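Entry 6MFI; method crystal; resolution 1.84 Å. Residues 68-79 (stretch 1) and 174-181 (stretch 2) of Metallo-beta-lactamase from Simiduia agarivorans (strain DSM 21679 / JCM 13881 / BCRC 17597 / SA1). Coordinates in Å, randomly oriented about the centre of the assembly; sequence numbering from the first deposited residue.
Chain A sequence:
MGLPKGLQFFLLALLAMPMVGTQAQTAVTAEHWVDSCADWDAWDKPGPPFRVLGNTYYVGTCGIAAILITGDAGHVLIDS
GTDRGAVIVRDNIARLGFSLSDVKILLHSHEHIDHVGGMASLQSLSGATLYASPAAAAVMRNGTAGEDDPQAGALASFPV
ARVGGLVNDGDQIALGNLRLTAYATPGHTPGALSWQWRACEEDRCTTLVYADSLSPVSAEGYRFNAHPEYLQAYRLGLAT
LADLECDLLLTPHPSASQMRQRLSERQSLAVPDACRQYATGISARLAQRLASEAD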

# COMPACT_ATOMS: atom_id res chain seq x y z
N LEU A 68 4.68 -8.35 -2.35
CA LEU A 68 5.67 -8.85 -3.28
C LEU A 68 4.97 -9.63 -4.39
O LEU A 68 4.19 -10.55 -4.12
CB LEU A 68 6.69 -9.75 -2.57
CG LEU A 68 7.81 -10.34 -3.44
CD1 LEU A 68 8.84 -9.27 -3.80
CD2 LEU A 68 8.47 -11.51 -2.73
N ILE A 69 5.24 -9.25 -5.64
CA ILE A 69 4.66 -9.89 -6.81
C ILE A 69 5.81 -10.39 -7.68
O ILE A 69 6.59 -9.59 -8.20
CB ILE A 69 3.75 -8.93 -7.59
CG1 ILE A 69 2.63 -8.41 -6.69
CG2 ILE A 69 3.17 -9.63 -8.82
CD1 ILE A 69 2.17 -7.02 -7.03
N THR A 70 5.90 -11.71 -7.84
CA THR A 70 7.03 -12.34 -8.50
C THR A 70 6.70 -12.66 -9.95
O THR A 70 5.56 -13.03 -10.28
CB THR A 70 7.42 -13.63 -7.77
OG1 THR A 70 6.35 -14.58 -7.86
CG2 THR A 70 7.72 -13.34 -6.31
N GLY A 71 7.70 -12.52 -10.82
CA GLY A 71 7.55 -12.82 -12.23
C GLY A 71 8.79 -13.49 -12.78
O GLY A 71 9.76 -13.72 -12.05
N ASP A 72 8.74 -13.81 -14.07
CA ASP A 72 9.85 -14.50 -14.72
C ASP A 72 11.03 -13.58 -15.04
O ASP A 72 12.11 -14.08 -15.36
CB ASP A 72 9.38 -15.17 -16.01
CG ASP A 72 8.45 -14.30 -16.84
OD1 ASP A 72 7.27 -14.66 -16.98
OD2 ASP A 72 8.91 -13.25 -17.33
N ALA A 73 10.84 -12.27 -14.97
CA ALA A 73 11.90 -11.30 -15.27
C ALA A 73 12.06 -10.31 -14.13
O ALA A 73 12.26 -9.11 -14.34
CB ALA A 73 11.63 -10.58 -16.58
N GLY A 74 11.97 -10.80 -12.90
CA GLY A 74 12.09 -9.96 -11.72
C GLY A 74 10.75 -9.79 -11.01
O GLY A 74 9.69 -10.18 -11.50
N HIS A 75 10.83 -9.18 -9.83
CA HIS A 75 9.68 -9.00 -8.97
C HIS A 75 9.38 -7.51 -8.80
O HIS A 75 10.24 -6.65 -9.00
CB HIS A 75 9.89 -9.64 -7.60
CG HIS A 75 10.53 -10.99 -7.65
ND1 HIS A 75 10.31 -11.88 -8.68
CD2 HIS A 75 11.40 -11.60 -6.81
CE1 HIS A 75 11.00 -12.98 -8.46
NE2 HIS A 75 11.68 -12.84 -7.34
N VAL A 76 8.13 -7.23 -8.42
CA VAL A 76 7.69 -5.89 -8.05
C VAL A 76 7.34 -5.90 -6.57
O VAL A 76 6.69 -6.83 -6.08
CB VAL A 76 6.48 -5.44 -8.90
CG1 VAL A 76 6.05 -4.04 -8.49
CG2 VAL A 76 6.83 -5.48 -10.38
N LEU A 77 7.79 -4.87 -5.85
CA LEU A 77 7.56 -4.77 -4.42
C LEU A 77 6.89 -3.43 -4.13
O LEU A 77 7.43 -2.38 -4.48
CB LEU A 77 8.87 -4.89 -3.64
CG LEU A 77 8.78 -4.71 -2.12
CD1 LEU A 77 7.94 -5.81 -1.50
CD2 LEU A 77 10.18 -4.69 -1.51
N ILE A 78 5.72 -3.48 -3.51
CA ILE A 78 4.97 -2.28 -3.15
C ILE A 78 5.16 -2.00 -1.67
O ILE A 78 5.01 -2.90 -0.84
CB ILE A 78 3.47 -2.43 -3.49
CG1 ILE A 78 3.29 -3.10 -4.85
CG2 ILE A 78 2.78 -1.07 -3.46
CD1 ILE A 78 1.89 -3.61 -5.10
N ASP A 79 5.52 -0.75 -1.35
CA ASP A 79 5.70 -0.27 0.01
C ASP A 79 6.91 -0.90 0.69
O ASP A 79 7.34 -2.00 0.33
CB ASP A 79 4.44 -0.50 0.85
CG ASP A 79 3.35 0.52 0.57
OD1 ASP A 79 3.65 1.54 -0.09
OD2 ASP A 79 2.20 0.31 1.01
N ALA A 174 5.08 -2.54 -16.22
CA ALA A 174 5.37 -3.81 -16.88
C ALA A 174 6.74 -4.32 -16.46
O ALA A 174 7.71 -3.55 -16.43
CB ALA A 174 5.30 -3.67 -18.40
N LEU A 175 6.81 -5.61 -16.13
CA LEU A 175 8.07 -6.25 -15.77
C LEU A 175 7.94 -7.73 -16.13
O LEU A 175 7.39 -8.51 -15.35
CB LEU A 175 8.39 -6.06 -14.30
CG LEU A 175 9.75 -6.60 -13.83
CD1 LEU A 175 10.89 -5.80 -14.46
CD2 LEU A 175 9.84 -6.58 -12.31
N GLY A 176 8.45 -8.10 -17.30
CA GLY A 176 8.26 -9.45 -17.81
C GLY A 176 6.80 -9.77 -18.02
O GLY A 176 6.11 -9.09 -18.79
N ASN A 177 6.30 -10.81 -17.35
CA ASN A 177 4.89 -11.16 -17.43
C ASN A 177 4.03 -10.38 -16.45
O ASN A 177 2.81 -10.51 -16.49
CB ASN A 177 4.70 -12.66 -17.19
CG ASN A 177 5.05 -13.07 -15.77
OD1 ASN A 177 6.02 -12.59 -15.20
ND2 ASN A 177 4.26 -13.97 -15.21
N LEU A 178 4.64 -9.58 -15.58
CA LEU A 178 3.88 -8.82 -14.59
C LEU A 178 3.33 -7.54 -15.20
O LEU A 178 3.95 -6.91 -16.06
CB LEU A 178 4.76 -8.49 -13.38
CG LEU A 178 5.53 -9.67 -12.80
CD1 LEU A 178 6.48 -9.22 -11.71
CD2 LEU A 178 4.55 -10.71 -12.28
N ARG A 179 2.14 -7.16 -14.74
CA ARG A 179 1.46 -5.98 -15.26
C ARG A 179 0.57 -5.39 -14.17
O ARG A 179 -0.37 -6.04 -13.72
CB ARG A 179 0.63 -6.34 -16.50
CG ARG A 179 -0.34 -5.26 -16.94
CD ARG A 179 -0.40 -5.18 -18.45
NE ARG A 179 -1.49 -4.33 -18.91
CZ ARG A 179 -2.59 -4.78 -19.52
NH1 ARG A 179 -2.74 -6.08 -19.74
NH2 ARG A 179 -3.53 -3.93 -19.90
N LEU A 180 0.89 -4.17 -13.75
CA LEU A 180 0.14 -3.46 -12.73
C LEU A 180 -0.34 -2.12 -13.28
O LEU A 180 0.34 -1.49 -14.09
CB LEU A 180 0.98 -3.21 -11.47
CG LEU A 180 1.77 -4.38 -10.87
CD1 LEU A 180 3.19 -4.42 -11.41
CD2 LEU A 180 1.77 -4.27 -9.36
N THR A 181 -1.53 -1.70 -12.84
CA THR A 181 -2.09 -0.41 -13.21
C THR A 181 -2.36 0.39 -11.94
O THR A 181 -2.93 -0.14 -10.98
CB THR A 181 -3.39 -0.58 -14.01
OG1 THR A 181 -3.14 -1.39 -15.17
CG2 THR A 181 -3.92 0.78 -14.46
O HOH W 1 4.36 -14.32 -12.29
O HOH W 2 8.80 -10.18 -14.28

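Each stretch folds back on itself. In residues 68-79 the strand that includes Leu68 and Ile69 pairs with the strand running to Ile78, and the pairing is fixed by reciprocal backbone hydrogen bonds: Ile69 N to Val76 O at 2.9 Å and Val76 N to Ile69 O at 2.8 Å. Nearer the loop the pairing loosens, the bond from Gly71 N to Gly74 O (3.1 Å) being weak. In residues 174-181 a type II' turn from Leu175 to Leu178 reverses the chain, closed by Leu178 N to Leu175 O at 3.0 Å and Leu175 N to Leu178 O at 3.1 Å. Gly176, at phi/psi 62/-121, occupies a position where positive phi favours glycine.

The two hairpins lie against one another face to face. The axis of strand 178-181 passes 8.3 Å from that of strand 68-71, at 142° between N-to-C directions, and 8.8 Å from that of strand 74-78, at 25°. These separations are too wide for backbone hydrogen bonding between strands and leave room for a layer of side chains. The backbones draw closer at the turns, where Ala73 CA and Gly176 CA are 4.8 Å apart. Glycines make this approach possible: an ideal CB on Gly71 would lie 2.6 Å from Leu178 CG, and one on Gly176 would lie 2.8 Å from Ala73 CB.

The layer between the hairpins is aliphatic. Ile69, Val76 and Ile78 direct their CA-to-CB bonds toward the second stretch, and Leu175, Leu178 and Leu180 direct theirs toward the first. Val76 CG2 touches all three leucines, at 3.7 Å from Leu175 CD2, 4.0 Å from Leu178 CD1 and 3.9 Å from Leu180 CD1. Ile69 reaches two of them: its CG2 is 3.9 Å from Leu178 CD2, and its CD1 is 3.6 Å from Leu180 CD2. These are van der Waals distances, consistent with dispersion and exclusion of water as the chemistry of the contact. Leu178, in the m,t rotamer, also packs on backbone, with CD2 3.2 Å from Thr70 O and CD1 3.4 Å from Gly74 O.

Polar chemistry is concentrated near the turns. Asp72 N donates to Asn177 OD1 at 3.2 Å with an N-H...acceptor angle of 161°, the one direct hydrogen bond between the stretches. Asn177 CA-to-CB points sideways, yet the end of its side chain comes nearer and places the amide oxygen within reach. Asp72 OD1 also lies 3.0 Å from Asn177 OD1, but both atoms are acceptors, so their proximity is not a bond.

Two waters extend the network. Water 1 donates to Thr70 O at 2.7 Å and accepts from Asn177 ND2 at 2.9 Å, so both polar ends of the asparagine amide serve the interface. Water 2 accepts from Ala73 N at 3.0 Å and donates to Gly74 O at 2.9 Å and Leu175 O at 2.4 Å, linking the two turn regions. In total, the contact buries 525 Å², summed over both sides.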